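PDB 3G3Z: transcriptional regulator, MarR family, which probably binds DNA as a dimeric transcription factor of the MarR family, regulating the expression of its target genes. Local coordinates for residues G73-Q78 / L89-T94; F34-T39 / G64-L69; N30-A35 / W55-Q60. One frame throughout, in Å; residues are numbered along the deposited sequence.

Contact 1 is the hairpin of the winged-helix domain, contact 2 packs helix 31-43 on helix 59-71, and contact 3 fastens the start of helix 31-43 to the turn leading into helix 59-71. Contacts 2 and 3 share Phe34 and Ala35, and their centres lie about 7 Å apart. Thr39 OG1 of contact 2 is hydrogen-bonded to Trp55 NE1 of contact 3. Segment 73-78 follows helix 59-71; the centres of contacts 1 and 2 lie about 10 Å apart, with Leu89 CD2 3.4 Å from Cys66 SG. Contacts 1 and 3, centres about 17 Å apart, do not touch. Helix 59-71, probably the DNA-recognition helix as in relatives, also packs against the hairpin of contact 1.

Contact 1: residues G73-Q78 / L89-T94; sequences GLIEWQ and LSLTET
Thr92 sets OG1 between its backbone N and carbonyl carbon (chi1 61°), where it meets Gly73, and Trp77 turns CG anti to its carbonyl carbon (chi1 -63°), with the indole beyond lying beside Leu89. The second pair lies in, and the first at the base of, the antiparallel hairpin of strands 75-77 and 89-91, the wing of the winged-helix fold of MarR regulators. Glu76 and Ser90 are its hydrogen-bonded pair: Glu76 N donates to Ser90 O at 2.8 Å, and Ser90 N returns a bond of equal length to Glu76 O. Ile75 with Leu91 and Trp77 with Leu89 flank it as non-hydrogen-bonded pairs. Past Leu91, Thr92 N donates to Leu74 O, and Thr92 OG1 to Gly73 O over 2.7 Å. Gly73, just past helix 59-71, closes it in a Schellman motif with positive phi, while Thr92 is the N-cap of helix 93-117 and its OG1 also accepts from Gly95 N. One hydroxyl therefore ties the end of one helix to the start of the next. The extended chain of Glu76 brings CD to 3.7 Å from Thr92 CG2. The side chains of Ile75 and Leu91 set off in diverging directions, yet Ile75 CG2 meets Leu91 CD1 at 3.8 Å. Ile75, Leu89 and Leu91 all rest on Leu40 of helix 31-43. Trp77 is held from outside the hairpin, NE1 bonded to Gln48 OE1 and the ring in a cation-pi contact with Arg84. Leu89 CD1 sits over one face of this indole in a CH-pi contact, 3.5 Å from the Trp77 five-membered ring centroid and 17° off its normal.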
# COMPACT_ATOMS: atom_id res chain seq x y z
N GLY A 73 14.85 -11.85 22.58
CA GLY A 73 15.86 -11.00 23.22
C GLY A 73 16.37 -9.84 22.37
O GLY A 73 17.42 -9.27 22.65
N LEU A 74 15.62 -9.47 21.33
CA LEU A 74 16.07 -8.46 20.38
C LEU A 74 15.66 -7.03 20.75
O LEU A 74 16.29 -6.07 20.31
CB LEU A 74 15.60 -8.81 18.97
CG LEU A 74 16.13 -10.14 18.44
CD1 LEU A 74 15.44 -10.55 17.14
CD2 LEU A 74 17.67 -10.10 18.28
N ILE A 75 14.59 -6.91 21.54
CA ILE A 75 14.09 -5.62 22.03
C ILE A 75 13.81 -5.67 23.53
O ILE A 75 13.87 -6.74 24.14
CB ILE A 75 12.81 -5.17 21.26
CG1 ILE A 75 11.67 -6.16 21.49
CG2 ILE A 75 13.11 -4.96 19.77
CD1 ILE A 75 10.32 -5.66 21.03
N GLU A 76 13.48 -4.52 24.12
CA GLU A 76 13.16 -4.43 25.54
C GLU A 76 12.34 -3.18 25.88
O GLU A 76 12.55 -2.11 25.30
CB GLU A 76 14.44 -4.46 26.38
CG GLU A 76 15.33 -3.24 26.16
CD GLU A 76 16.76 -3.46 26.61
OE1 GLU A 76 17.02 -4.43 27.35
OE2 GLU A 76 17.63 -2.66 26.20
N TRP A 77 11.41 -3.33 26.81
CA TRP A 77 10.73 -2.19 27.41
C TRP A 77 11.58 -1.69 28.57
O TRP A 77 12.19 -2.49 29.28
CB TRP A 77 9.36 -2.59 27.96
CG TRP A 77 8.41 -3.08 26.92
CD1 TRP A 77 7.54 -2.32 26.18
CD2 TRP A 77 8.22 -4.43 26.49
NE1 TRP A 77 6.82 -3.12 25.32
CE2 TRP A 77 7.22 -4.42 25.49
CE3 TRP A 77 8.80 -5.66 26.85
CZ2 TRP A 77 6.79 -5.58 24.84
CZ3 TRP A 77 8.36 -6.82 26.21
CH2 TRP A 77 7.37 -6.77 25.22
N GLN A 78 11.63 -0.37 28.75
CA GLN A 78 12.23 0.18 29.95
C GLN A 78 11.27 -0.09 31.12
O GLN A 78 10.10 -0.41 30.90
CB GLN A 78 12.47 1.68 29.80
CG GLN A 78 11.21 2.51 29.65
CD GLN A 78 11.16 3.67 30.61
OE1 GLN A 78 11.82 4.70 30.40
NE2 GLN A 78 10.38 3.52 31.68
N LEU A 89 10.24 1.62 24.07
CA LEU A 89 10.79 0.40 23.51
C LEU A 89 12.21 0.68 23.00
O LEU A 89 12.48 1.72 22.40
CB LEU A 89 9.89 -0.07 22.37
CG LEU A 89 9.67 -1.53 22.01
CD1 LEU A 89 9.40 -2.40 23.23
CD2 LEU A 89 8.49 -1.58 21.05
N SER A 90 13.11 -0.26 23.25
CA SER A 90 14.52 -0.12 22.93
C SER A 90 15.04 -1.40 22.27
O SER A 90 14.59 -2.50 22.58
CB SER A 90 15.28 0.18 24.22
OG SER A 90 16.68 0.11 24.04
N LEU A 91 15.97 -1.26 21.33
CA LEU A 91 16.76 -2.40 20.85
C LEU A 91 17.76 -2.82 21.92
O LEU A 91 18.44 -1.97 22.51
CB LEU A 91 17.52 -2.03 19.58
CG LEU A 91 17.16 -2.50 18.17
CD1 LEU A 91 15.71 -2.93 17.95
CD2 LEU A 91 17.57 -1.42 17.18
N THR A 92 17.84 -4.12 22.17
CA THR A 92 18.88 -4.66 23.04
C THR A 92 20.21 -4.62 22.30
O THR A 92 20.27 -4.27 21.12
CB THR A 92 18.57 -6.10 23.42
OG1 THR A 92 18.52 -6.89 22.23
CG2 THR A 92 17.24 -6.20 24.16
N GLU A 93 21.28 -5.01 22.99
CA GLU A 93 22.57 -5.14 22.31
C GLU A 93 22.52 -6.15 21.17
O GLU A 93 22.98 -5.86 20.06
CB GLU A 93 23.70 -5.47 23.31
CG GLU A 93 24.26 -4.24 24.04
CD GLU A 93 24.46 -3.02 23.13
OE1 GLU A 93 25.14 -3.13 22.08
OE2 GLU A 93 23.92 -1.94 23.47
N THR A 94 21.93 -7.32 21.43
CA THR A 94 21.76 -8.33 20.38
C THR A 94 20.86 -7.81 19.25
O THR A 94 21.07 -8.16 18.09
CB THR A 94 21.22 -9.66 20.94
OG1 THR A 94 19.89 -9.47 21.45
CG2 THR A 94 22.13 -10.19 22.05

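Contact 2: residues F34-T39 / G64-L69; sequences FAVLYT and GVCKTL
Val36 and Leu69 reach toward each other tip to tip, Val36 CG1 meeting Leu69 CD1 at 3.8 Å. The other branch of Val36 points to the preceding turn of the partner helix: CG2 lies 3.9 Å from Val65 CG1, the two valines sliding past each other in opposite directions. Cys66 SG also lies 3.9 Å from Val36 CG2. With CG1 anti to its backbone N (chi1 178°), Val36 spreads its two methyls between Leu69 and Val65, and Cys66 SG touches both of those methyls. Leu37 adds a second support for Leu69, approaching across it with CD2 at 3.8 Å from Leu69 CD1. These five side chains join helix 31-43 to helix 59-71 within the winged helix-turn-helix domain, where the latter is probably the recognition helix, as in other MarR proteins. The short helical segments cross at -62° with their axes 10.1 Å apart at closest approach. Around this core, Leu33 packs on Val65 and Leu69 from one turn earlier in helix 31-43, Tyr98 of helix 93-117 touches Leu37, and Gln48 touches Cys66. On the far side of helix 31-43, Phe34 CZ lies 3.4 Å above the Tyr38 ring plane, offset toward the rim. Tyr38 in turn packs on Asp7 of the second subunit. No hydrogen bond spans the two segments, and the apolar interface covers 194 Å² in all. Between these segments the join therefore rests on the fit of methyls and sulfur and the exclusion of water, not on directed bonds.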
# COMPACT_ATOMS: atom_id res chain seq x y z
N PHE A 34 9.65 -5.08 10.21
CA PHE A 34 10.41 -3.93 9.72
C PHE A 34 10.02 -2.66 10.45
O PHE A 34 10.89 -1.89 10.89
CB PHE A 34 10.20 -3.77 8.22
CG PHE A 34 10.94 -2.62 7.64
CD1 PHE A 34 12.31 -2.72 7.38
CD2 PHE A 34 10.29 -1.42 7.36
CE1 PHE A 34 13.02 -1.64 6.85
CE2 PHE A 34 11.00 -0.34 6.83
CZ PHE A 34 12.36 -0.45 6.58
N ALA A 35 8.71 -2.45 10.58
CA ALA A 35 8.18 -1.27 11.24
C ALA A 35 8.82 -1.08 12.63
O ALA A 35 9.29 0.00 12.95
CB ALA A 35 6.65 -1.36 11.34
N VAL A 36 8.85 -2.14 13.44
CA VAL A 36 9.47 -2.10 14.79
C VAL A 36 10.99 -1.97 14.69
O VAL A 36 11.57 -1.00 15.19
CB VAL A 36 9.08 -3.35 15.65
CG1 VAL A 36 9.77 -3.32 17.04
CG2 VAL A 36 7.60 -3.40 15.84
N LEU A 37 11.63 -2.94 14.05
CA LEU A 37 13.09 -3.02 13.99
C LEU A 37 13.76 -1.79 13.36
O LEU A 37 14.73 -1.25 13.90
CB LEU A 37 13.51 -4.30 13.24
CG LEU A 37 13.08 -5.64 13.86
CD1 LEU A 37 13.23 -6.77 12.86
CD2 LEU A 37 13.85 -5.93 15.14
N TYR A 38 13.23 -1.36 12.22
CA TYR A 38 13.81 -0.22 11.52
C TYR A 38 13.58 1.11 12.23
O TYR A 38 14.49 1.95 12.26
CB TYR A 38 13.35 -0.17 10.08
CG TYR A 38 14.11 0.82 9.24
CD1 TYR A 38 15.40 0.54 8.78
CD2 TYR A 38 13.54 2.06 8.91
CE1 TYR A 38 16.10 1.47 8.01
CE2 TYR A 38 14.23 2.99 8.14
CZ TYR A 38 15.50 2.69 7.69
OH TYR A 38 16.18 3.62 6.94
N THR A 39 12.39 1.31 12.79
CA THR A 39 12.12 2.52 13.60
C THR A 39 13.08 2.60 14.79
O THR A 39 13.68 3.65 15.06
CB THR A 39 10.64 2.59 14.10
OG1 THR A 39 9.74 2.43 13.00
CG2 THR A 39 10.35 3.93 14.75
N GLY A 64 1.88 -7.58 19.07
CA GLY A 64 2.17 -8.97 18.73
C GLY A 64 3.61 -9.13 18.29
O GLY A 64 4.34 -9.99 18.78
N VAL A 65 4.03 -8.28 17.37
CA VAL A 65 5.38 -8.32 16.85
C VAL A 65 6.39 -8.03 17.97
O VAL A 65 7.42 -8.70 18.09
CB VAL A 65 5.53 -7.36 15.66
CG1 VAL A 65 6.98 -7.22 15.24
CG2 VAL A 65 4.69 -7.87 14.50
N CYS A 66 6.07 -7.05 18.82
CA CYS A 66 6.94 -6.74 19.95
C CYS A 66 7.12 -7.91 20.92
O CYS A 66 8.24 -8.15 21.39
CB CYS A 66 6.45 -5.49 20.68
SG CYS A 66 6.69 -4.04 19.63
N LYS A 67 6.04 -8.64 21.18
CA LYS A 67 6.11 -9.83 22.04
C LYS A 67 7.11 -10.85 21.47
O LYS A 67 7.93 -11.39 22.21
CB LYS A 67 4.72 -10.46 22.23
CG LYS A 67 4.67 -11.61 23.24
CD LYS A 67 3.22 -11.94 23.65
CE LYS A 67 3.18 -13.13 24.61
NZ LYS A 67 1.81 -13.39 25.18
N THR A 68 7.05 -11.09 20.16
CA THR A 68 7.96 -12.04 19.50
C THR A 68 9.41 -11.60 19.58
O THR A 68 10.29 -12.40 19.92
CB THR A 68 7.57 -12.33 18.02
OG1 THR A 68 6.20 -12.74 17.95
CG2 THR A 68 8.43 -13.46 17.44
N LEU A 69 9.66 -10.32 19.29
CA LEU A 69 11.02 -9.78 19.30
C LEU A 69 11.66 -9.75 20.69
O LEU A 69 12.87 -10.02 20.84
CB LEU A 69 11.06 -8.41 18.60
CG LEU A 69 10.80 -8.43 17.08
CD1 LEU A 69 10.52 -7.04 16.57
CD2 LEU A 69 11.96 -9.05 16.29

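Contact 3: residues N30-A35 / W55-Q60; sequences NYNLFA and WSLPKQ
Tyr31 and Trp55 meet obliquely, their ring planes nearly perpendicular at 83°. Tyr31 has CG anti to its backbone N (chi1 -175°), and beyond it the ring extends toward the partner segment, where OH donates to Trp55 O. That bond refines to 2.5 Å between Tyr31 OH and Trp55 O, very short, so the exact length is doubtful. Phe34 turns its edge to the face of the Trp55 six-membered ring, planes at 75°, with Phe34 CE2 3.8 Å from Trp55 CH2. Ala35 covers the other half of the indole, its CA 4.0 Å from the centroid of the Trp55 five-membered ring, over the face. Trp55 and Ser56, the latter in a Schellman motif, lead into the turn of the helix-turn-helix, between helices 48-55 and 59-71. Leu57 in that turn slides past Tyr31, placing CD2 at the phenol edge, 3.7 Å from Tyr31 CE1. Leu57 CD1 packs 3.7 Å from Ala35 CB. Asn32 ND2 lies 3.3 Å from Leu57 CD2, at the edge of the Tyr31 ring. The indole NE1 is hydrogen-bonded to Thr39 OG1, and Asp7 of the second subunit packs on Trp55, as does Asn14 of that subunit on Tyr31.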
# COMPACT_ATOMS: atom_id res chain seq x y z
N ASN A 30 9.21 -9.00 7.21
CA ASN A 30 7.93 -8.52 6.73
C ASN A 30 7.70 -7.10 7.24
O ASN A 30 8.50 -6.59 8.04
CB ASN A 30 6.79 -9.49 7.09
CG ASN A 30 6.59 -9.62 8.59
OD1 ASN A 30 6.99 -8.76 9.37
ND2 ASN A 30 5.94 -10.71 8.99
N TYR A 31 6.64 -6.48 6.74
CA TYR A 31 6.34 -5.08 7.03
C TYR A 31 6.22 -4.82 8.52
O TYR A 31 6.82 -3.89 9.04
CB TYR A 31 5.06 -4.67 6.29
CG TYR A 31 4.73 -3.20 6.43
CD1 TYR A 31 3.84 -2.77 7.41
CD2 TYR A 31 5.30 -2.26 5.58
CE1 TYR A 31 3.54 -1.43 7.56
CE2 TYR A 31 5.00 -0.91 5.71
CZ TYR A 31 4.10 -0.51 6.70
OH TYR A 31 3.78 0.82 6.84
N ASN A 32 5.46 -5.67 9.21
CA ASN A 32 5.24 -5.51 10.65
C ASN A 32 6.55 -5.55 11.46
O ASN A 32 6.74 -4.73 12.34
CB ASN A 32 4.25 -6.57 11.15
CG ASN A 32 2.91 -6.51 10.44
OD1 ASN A 32 2.14 -7.49 10.44
ND2 ASN A 32 2.60 -5.37 9.85
N LEU A 33 7.43 -6.50 11.16
CA LEU A 33 8.73 -6.61 11.83
C LEU A 33 9.64 -5.44 11.49
O LEU A 33 10.34 -4.91 12.36
CB LEU A 33 9.42 -7.92 11.40
CG LEU A 33 8.99 -9.18 12.12
CD1 LEU A 33 9.31 -10.41 11.27
CD2 LEU A 33 9.66 -9.26 13.50
N PHE A 34 9.65 -5.08 10.21
CA PHE A 34 10.41 -3.93 9.72
C PHE A 34 10.02 -2.66 10.45
O PHE A 34 10.89 -1.89 10.89
CB PHE A 34 10.20 -3.77 8.22
CG PHE A 34 10.94 -2.62 7.64
CD1 PHE A 34 12.31 -2.72 7.38
CD2 PHE A 34 10.29 -1.42 7.36
CE1 PHE A 34 13.02 -1.64 6.85
CE2 PHE A 34 11.00 -0.34 6.83
CZ PHE A 34 12.36 -0.45 6.58
N ALA A 35 8.71 -2.45 10.58
CA ALA A 35 8.18 -1.27 11.24
C ALA A 35 8.82 -1.08 12.63
O ALA A 35 9.29 0.00 12.95
CB ALA A 35 6.65 -1.36 11.34
N TRP A 55 3.95 3.84 10.83
CA TRP A 55 3.85 2.87 9.74
C TRP A 55 2.43 2.47 9.43
O TRP A 55 2.20 1.59 8.59
CB TRP A 55 4.76 1.66 10.00
CG TRP A 55 6.20 2.07 10.00
CD1 TRP A 55 6.98 2.31 11.10
CD2 TRP A 55 7.02 2.33 8.86
NE1 TRP A 55 8.24 2.70 10.70
CE2 TRP A 55 8.29 2.73 9.33
CE3 TRP A 55 6.80 2.28 7.47
CZ2 TRP A 55 9.35 3.07 8.47
CZ3 TRP A 55 7.85 2.62 6.61
CH2 TRP A 55 9.12 3.00 7.11
N SER A 56 1.48 3.15 10.06
CA SER A 56 0.05 2.98 9.78
C SER A 56 -0.41 1.55 10.12
O SER A 56 -1.08 0.90 9.32
CB SER A 56 -0.28 3.37 8.33
OG SER A 56 -0.07 4.77 8.11
N LEU A 57 0.01 1.07 11.29
CA LEU A 57 -0.37 -0.26 11.78
C LEU A 57 -1.26 -0.21 13.02
O LEU A 57 -1.08 0.66 13.87
CB LEU A 57 0.88 -1.09 12.09
CG LEU A 57 1.73 -1.51 10.90
CD1 LEU A 57 3.04 -2.11 11.39
CD2 LEU A 57 0.98 -2.48 10.00
N PRO A 58 -2.22 -1.14 13.13
CA PRO A 58 -3.05 -1.18 14.33
C PRO A 58 -2.28 -1.66 15.56
O PRO A 58 -1.29 -2.40 15.44
CB PRO A 58 -4.15 -2.18 13.97
CG PRO A 58 -3.59 -2.99 12.89
CD PRO A 58 -2.64 -2.14 12.13
N LYS A 59 -2.73 -1.23 16.74
CA LYS A 59 -2.04 -1.48 18.01
C LYS A 59 -1.79 -2.97 18.30
O LYS A 59 -0.74 -3.34 18.81
CB LYS A 59 -2.80 -0.83 19.17
CG LYS A 59 -2.89 0.70 19.10
CD LYS A 59 -3.90 1.25 20.11
CE LYS A 59 -4.23 2.71 19.82
NZ LYS A 59 -5.42 3.18 20.61
N GLN A 60 -2.77 -3.81 17.96
CA GLN A 60 -2.70 -5.26 18.19
C GLN A 60 -1.54 -5.86 17.42
O GLN A 60 -0.76 -6.64 17.97
CB GLN A 60 -4.00 -5.96 17.74
CG GLN A 60 -5.30 -5.32 18.22
CD GLN A 60 -5.78 -4.18 17.32
OE1 GLN A 60 -5.21 -3.09 17.31
NE2 GLN A 60 -6.86 -4.43 16.58